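PDB 5YXT: reducing end xylose-releasing exo-oligoxylanase from Paenibacillus barengoltzii G22, which hydrolyses xylo-oligosaccharides, releasing xylose from their reducing ends, as a glycoside hydrolase of family 8 with a role in xylan degradation. Local coordinates for the interface of chains A and B. Residues are numbered along the deposited sequence; one frame, centred on the assembly and turned at random. Chains: chain A/B, Reducing end xylose-releasing exo-oligoxylanase.

Contact 1: the interface of chains A and B. Residues chain A 280-281, 283; chain B 21-22, 345-346.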
ATOM      1  N   PRO A 280      12.649  -1.744  11.348  1.00 18.91           N
ATOM      2  CA  PRO A 280      12.716  -2.787  12.387  1.00 22.83           C
ATOM      3  C   PRO A 280      13.569  -2.407  13.593  1.00 21.14           C
ATOM      4  O   PRO A 280      13.357  -2.942  14.691  1.00 18.67           O
ATOM      5  CB  PRO A 280      13.309  -3.985  11.631  1.00 26.33           C
ATOM      6  CG  PRO A 280      12.962  -3.726  10.164  1.00 26.40           C
ATOM      7  CD  PRO A 280      12.993  -2.242  10.003  1.00 24.75           C
ATOM      8  N   TRP A 281      14.530  -1.496  13.424  1.00 18.89           N
ATOM      9  CA  TRP A 281      15.333  -1.051  14.559  1.00 19.19           C
ATOM     10  C   TRP A 281      14.471  -0.512  15.696  1.00 17.24           C
ATOM     11  O   TRP A 281      14.842  -0.629  16.867  1.00 17.02           O
ATOM     12  CB  TRP A 281      16.328   0.019  14.104  1.00 19.49           C
ATOM     13  CG  TRP A 281      17.035   0.698  15.234  1.00 20.15           C
ATOM     14  CD1 TRP A 281      18.220   0.322  15.814  1.00 24.13           C
ATOM     15  CD2 TRP A 281      16.598   1.866  15.937  1.00 20.24           C
ATOM     16  NE1 TRP A 281      18.541   1.188  16.832  1.00 21.74           N
ATOM     17  CE2 TRP A 281      17.562   2.143  16.928  1.00 21.07           C
ATOM     18  CE3 TRP A 281      15.481   2.696  15.831  1.00 18.09           C
ATOM     19  CZ2 TRP A 281      17.445   3.222  17.801  1.00 22.14           C
ATOM     20  CZ3 TRP A 281      15.367   3.768  16.702  1.00 20.40           C
ATOM     21  CH2 TRP A 281      16.342   4.018  17.673  1.00 18.84           C
ATOM     22  N   ARG A 283      11.827  -1.658  16.998  1.00 17.94           N
ATOM     23  CA  ARG A 283      11.436  -2.664  17.971  1.00 18.01           C
ATOM     24  C   ARG A 283      12.613  -3.036  18.879  1.00 19.26           C
ATOM     25  O   ARG A 283      12.424  -3.284  20.077  1.00 19.18           O
ATOM     26  CB  ARG A 283      10.851  -3.866  17.235  1.00 24.88           C
ATOM     27  CG  ARG A 283      11.892  -4.869  16.958  1.00 37.76           C
ATOM     28  CD  ARG A 283      11.695  -5.617  15.574  1.00 43.24           C
ATOM     29  NE  ARG A 283      12.912  -6.323  15.132  1.00 42.64           N
ATOM     30  CZ  ARG A 283      13.494  -7.370  15.742  1.00 43.79           C
ATOM     31  NH1 ARG A 283      13.015  -7.900  16.838  1.00 45.75           N
ATOM     32  NH2 ARG A 283      14.608  -7.874  15.218  1.00 41.82           N
TER
ATOM     33  N   GLY B  21      16.813  -3.631   7.392  1.00 24.97           N
ATOM     34  CA  GLY B  21      17.105  -2.952   8.641  1.00 25.75           C
ATOM     35  C   GLY B  21      17.289  -3.851   9.842  1.00 27.13           C
ATOM     36  O   GLY B  21      17.435  -3.336  10.958  1.00 24.59           O
ATOM     37  N   TYR B  22      17.261  -5.170   9.667  1.00 24.33           N
ATOM     38  CA  TYR B  22      17.648  -6.063  10.745  1.00 25.06           C
ATOM     39  C   TYR B  22      19.173  -6.042  10.862  1.00 26.97           C
ATOM     40  O   TYR B  22      19.889  -5.804   9.884  1.00 30.84           O
ATOM     41  CB  TYR B  22      17.081  -7.478  10.495  1.00 20.49           C
ATOM     42  CG  TYR B  22      15.573  -7.452  10.283  1.00 20.81           C
ATOM     43  CD1 TYR B  22      15.035  -7.259   9.011  1.00 19.44           C
ATOM     44  CD2 TYR B  22      14.687  -7.580  11.363  1.00 21.24           C
ATOM     45  CE1 TYR B  22      13.667  -7.203   8.808  1.00 20.50           C
ATOM     46  CE2 TYR B  22      13.310  -7.521  11.174  1.00 20.84           C
ATOM     47  CZ  TYR B  22      12.804  -7.335   9.897  1.00 20.40           C
ATOM     48  OH  TYR B  22      11.451  -7.272   9.680  1.00 21.43           O
ATOM     49  N   TRP B 345      10.524 -13.021  10.433  1.00 16.15           N
ATOM     50  CA  TRP B 345      11.585 -12.744  11.397  1.00 19.66           C
ATOM     51  C   TRP B 345      11.098 -12.983  12.821  1.00 19.62           C
ATOM     52  O   TRP B 345      11.858 -13.465  13.674  1.00 19.80           O
ATOM     53  CB  TRP B 345      12.098 -11.305  11.230  1.00 17.99           C
ATOM     54  CG  TRP B 345      13.160 -10.925  12.225  1.00 20.28           C
ATOM     55  CD1 TRP B 345      12.996 -10.162  13.349  1.00 23.19           C
ATOM     56  CD2 TRP B 345      14.546 -11.283  12.185  1.00 21.64           C
ATOM     57  NE1 TRP B 345      14.188 -10.043  14.015  1.00 22.91           N
ATOM     58  CE2 TRP B 345      15.157 -10.714  13.320  1.00 22.44           C
ATOM     59  CE3 TRP B 345      15.328 -12.035  11.304  1.00 21.56           C
ATOM     60  CZ2 TRP B 345      16.507 -10.877  13.600  1.00 24.68           C
ATOM     61  CZ3 TRP B 345      16.673 -12.198  11.585  1.00 22.56           C
ATOM     62  CH2 TRP B 345      17.249 -11.618  12.721  1.00 25.60           C
ATOM     63  N   ASN B 346       9.831 -12.678  13.091  1.00 18.51           N
ATOM     64  CA  ASN B 346       9.274 -12.822  14.432  1.00 20.72           C
ATOM     65  C   ASN B 346       8.572 -14.163  14.648  1.00 22.55           C
ATOM     66  O   ASN B 346       7.761 -14.284  15.572  1.00 23.27           O
ATOM     67  CB  ASN B 346       8.341 -11.651  14.733  1.00 21.27           C
ATOM     68  CG  ASN B 346       9.110 -10.358  14.918  1.00 22.62           C
ATOM     69  OD1 ASN B 346       9.696 -10.127  15.970  1.00 29.21           O
ATOM     70  ND2 ASN B 346       9.149  -9.528  13.879  1.00 21.30           N
TER
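A:Pro280 lies against one face of the B:Tyr22 ring and forms the apolar centre of this protein-protein patch. Its CB sits 3.8 Å from the centroid of the B:Tyr22 ring, as a CH-pi contact. The neighbouring carbon shares the work: A:Pro280 CG is 3.6 Å from B:Tyr22 CZ, which bears the hydroxyl. The two side chains cross at about a right angle, and the proline rests toward the rim of the ring.

Behind the tyrosine is B:Trp345. The edge of the B:Tyr22 ring, at CD2, stands over one face of the indole. With CG of B:Trp345 opposite the backbone N (chi1 178°), the indole sits tilted against the tyrosine ring and presents its NE1 edge to chain A.

The polar rim is A:Arg283. Its chain bends at chi2, and the edge of the indole, at CD1, stands over one face of the guanidinium, the planes 70° apart. A:Arg283 CZ is modelled 3.7 Å from B:Trp345 CD1. NH2 of A:Arg283 comes within 2.5 Å of B:Trp345 NE1. Both nitrogens are donors, so the placement of the guanidinium end is doubtful and this is not a bond. The amide of B:Asn346 stays at the margin, with OD1 4.1 Å from A:Arg283 NH1.

A:Pro280 directly precedes helix 281-294, which carries A:Arg283 in its first turn. B:Gly21 and B:Tyr22 lie in the loop between helices 16-19 and 24-40. B:Trp345 ends helix 335-345.

Contact 2: the interface of chains A and B. Residues chain A 3-4, 273, 280; chain B 22, 339, 342, 346.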
ATOM      1  N   GLU A   3       0.629  -6.680  13.591  1.00 24.27           N
ATOM      2  CA  GLU A   3       1.874  -6.315  14.261  1.00 26.66           C
ATOM      3  C   GLU A   3       2.988  -6.006  13.264  1.00 27.65           C
ATOM      4  O   GLU A   3       3.936  -5.284  13.597  1.00 27.02           O
ATOM      5  CB  GLU A   3       2.325  -7.448  15.189  1.00 30.06           C
ATOM      6  CG  GLU A   3       1.299  -7.892  16.231  1.00 37.03           C
ATOM      7  CD  GLU A   3       0.277  -8.882  15.686  1.00 40.28           C
ATOM      8  OE1 GLU A   3      -0.688  -9.209  16.416  1.00 43.46           O
ATOM      9  OE2 GLU A   3       0.431  -9.331  14.525  1.00 40.03           O
ATOM     10  N   HIS A   4       2.903  -6.555  12.051  1.00 23.06           N
ATOM     11  CA  HIS A   4       3.970  -6.454  11.060  1.00 25.19           C
ATOM     12  C   HIS A   4       3.608  -5.577   9.874  1.00 21.80           C
ATOM     13  O   HIS A   4       4.426  -5.409   8.965  1.00 22.82           O
ATOM     14  CB  HIS A   4       4.338  -7.864  10.589  1.00 24.11           C
ATOM     15  CG  HIS A   4       4.369  -8.850  11.710  1.00 25.00           C
ATOM     16  ND1 HIS A   4       5.385  -8.885  12.637  1.00 27.64           N
ATOM     17  CD2 HIS A   4       3.468  -9.778  12.104  1.00 30.54           C
ATOM     18  CE1 HIS A   4       5.133  -9.824  13.529  1.00 26.85           C
ATOM     19  NE2 HIS A   4       3.980 -10.390  13.221  1.00 30.53           N
ATOM     20  N   TRP A 273       5.824   2.518  14.447  1.00 15.55           N
ATOM     21  CA  TRP A 273       5.831   1.107  14.063  1.00 15.77           C
ATOM     22  C   TRP A 273       4.430   0.625  13.715  1.00 15.90           C
ATOM     23  O   TRP A 273       4.232  -0.047  12.694  1.00 14.15           O
ATOM     24  CB  TRP A 273       6.424   0.224  15.161  1.00 13.79           C
ATOM     25  CG  TRP A 273       6.426  -1.185  14.669  1.00 13.92           C
ATOM     26  CD1 TRP A 273       5.525  -2.169  14.973  1.00 16.08           C
ATOM     27  CD2 TRP A 273       7.311  -1.738  13.696  1.00 14.36           C
ATOM     28  NE1 TRP A 273       5.819  -3.312  14.267  1.00 14.97           N
ATOM     29  CE2 TRP A 273       6.911  -3.073  13.476  1.00 17.51           C
ATOM     30  CE3 TRP A 273       8.402  -1.234  12.988  1.00 14.54           C
ATOM     31  CZ2 TRP A 273       7.574  -3.912  12.583  1.00 19.17           C
ATOM     32  CZ3 TRP A 273       9.064  -2.071  12.091  1.00 19.58           C
ATOM     33  CH2 TRP A 273       8.646  -3.397  11.902  1.00 20.43           C
ATOM     34  N   PRO A 280      12.649  -1.744  11.348  1.00 18.91           N
ATOM     35  CA  PRO A 280      12.716  -2.787  12.387  1.00 22.83           C
ATOM     36  C   PRO A 280      13.569  -2.407  13.593  1.00 21.14           C
ATOM     37  O   PRO A 280      13.357  -2.942  14.691  1.00 18.67           O
ATOM     38  CB  PRO A 280      13.309  -3.985  11.631  1.00 26.33           C
ATOM     39  CG  PRO A 280      12.962  -3.726  10.164  1.00 26.40           C
ATOM     40  CD  PRO A 280      12.993  -2.242  10.003  1.00 24.75           C
TER
ATOM     41  N   TYR B  22      17.261  -5.170   9.667  1.00 24.33           N
ATOM     42  CA  TYR B  22      17.648  -6.063  10.745  1.00 25.06           C
ATOM     43  C   TYR B  22      19.173  -6.042  10.862  1.00 26.97           C
ATOM     44  O   TYR B  22      19.889  -5.804   9.884  1.00 30.84           O
ATOM     45  CB  TYR B  22      17.081  -7.478  10.495  1.00 20.49           C
ATOM     46  CG  TYR B  22      15.573  -7.452  10.283  1.00 20.81           C
ATOM     47  CD1 TYR B  22      15.035  -7.259   9.011  1.00 19.44           C
ATOM     48  CD2 TYR B  22      14.687  -7.580  11.363  1.00 21.24           C
ATOM     49  CE1 TYR B  22      13.667  -7.203   8.808  1.00 20.50           C
ATOM     50  CE2 TYR B  22      13.310  -7.521  11.174  1.00 20.84           C
ATOM     51  CZ  TYR B  22      12.804  -7.335   9.897  1.00 20.40           C
ATOM     52  OH  TYR B  22      11.451  -7.272   9.680  1.00 21.43           O
ATOM     53  N   ALA B 339       6.469  -6.539   5.210  1.00 18.81           N
ATOM     54  CA  ALA B 339       5.626  -7.136   6.239  1.00 20.10           C
ATOM     55  C   ALA B 339       5.755  -8.659   6.252  1.00 20.56           C
ATOM     56  O   ALA B 339       5.842  -9.269   7.326  1.00 17.90           O
ATOM     57  CB  ALA B 339       4.173  -6.713   6.040  1.00 20.52           C
ATOM     58  N   ASP B 342       8.940  -9.372   8.051  1.00 16.36           N
ATOM     59  CA  ASP B 342       8.883  -9.114   9.492  1.00 17.96           C
ATOM     60  C   ASP B 342       8.094 -10.188  10.228  1.00 19.58           C
ATOM     61  O   ASP B 342       8.453 -10.566  11.352  1.00 20.48           O
ATOM     62  CB  ASP B 342       8.270  -7.750   9.802  1.00 21.35           C
ATOM     63  CG  ASP B 342       8.568  -7.312  11.224  1.00 23.99           C
ATOM     64  OD1 ASP B 342       9.772  -7.143  11.531  1.00 22.32           O
ATOM     65  OD2 ASP B 342       7.622  -7.172  12.041  1.00 24.11           O
ATOM     66  N   ASN B 346       9.831 -12.678  13.091  1.00 18.51           N
ATOM     67  CA  ASN B 346       9.274 -12.822  14.432  1.00 20.72           C
ATOM     68  C   ASN B 346       8.572 -14.163  14.648  1.00 22.55           C
ATOM     69  O   ASN B 346       7.761 -14.284  15.572  1.00 23.27           O
ATOM     70  CB  ASN B 346       8.341 -11.651  14.733  1.00 21.27           C
ATOM     71  CG  ASN B 346       9.110 -10.358  14.918  1.00 22.62           C
ATOM     72  OD1 ASN B 346       9.696 -10.127  15.970  1.00 29.21           O
ATOM     73  ND2 ASN B 346       9.149  -9.528  13.879  1.00 21.30           N
TER
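The first torsions of A:His4 and B:Asp342 turn their side chains toward each other. In A:His4, CG lies opposite the carbonyl carbon (chi1 -41°), and the imidazole turns its ND1 edge to chain B. In B:Asp342, CG points away from the backbone N (chi1 -164°), which sends the carboxylate off helix 335-345 toward chain A.

A:His4 ND1 donates to B:Asp342 OD2 at 2.9 Å. The bond is fairly straight, 162° at the hydrogen. The oxygen lies in the imidazole plane, but the donor meets it on the anti side and out of the carboxylate plane. The carboxylate may favour a protonated imidazole.

The other oxygen is held within chain B. B:Tyr22 OH donates to B:Asp342 OD1 at 2.5 Å, on the anti lone pair. This limits rotation of the carboxylate and ties it to the tyrosine that packs on A:Pro280. The indole rim of A:Trp273 also faces the acid, with CZ2 3.3 Å from B:Asp342 OD2. An alanine in place of B:Asp342 would probably leave the A:His4 ND1 and the B:Tyr22 hydroxyl without the carboxylate oxygens they bond to and open a gap beside the indole.

Bonds within each chain steady the two sides. A:Trp273 NE1 donates to the backbone A:Glu3 O at 2.8 Å, pinning the N-terminal segment to helix 264-276. B:Asn346 ND2 donates to B:Asp342 O at 2.8 Å and caps the end of its helix. B:Asn346 CB also touches the imidazole, 3.9 Å from A:His4 CE1.

The site fastens the N-terminal segment of one copy to the partner's helix. It probably helps hold the pair together, if that pair forms in solution.

Contact 1 and contact 2 are adjoining parts of one interface, with the centres of their C-alpha atoms about 6 Å apart. They share A:Pro280, B:Tyr22 and B:Asn346. Helix 335-345 of chain B serves both, with its last residue in contact 1 and its outward-facing acid in contact 2. Chain A adds helix 281-294 to the first and its N-terminal segment with helix 264-276 to the second. The interface is not an exact two-fold, although both chains are the same protein. The deposited assembly holds four copies, but the structure alone does not show whether this pairing is biological.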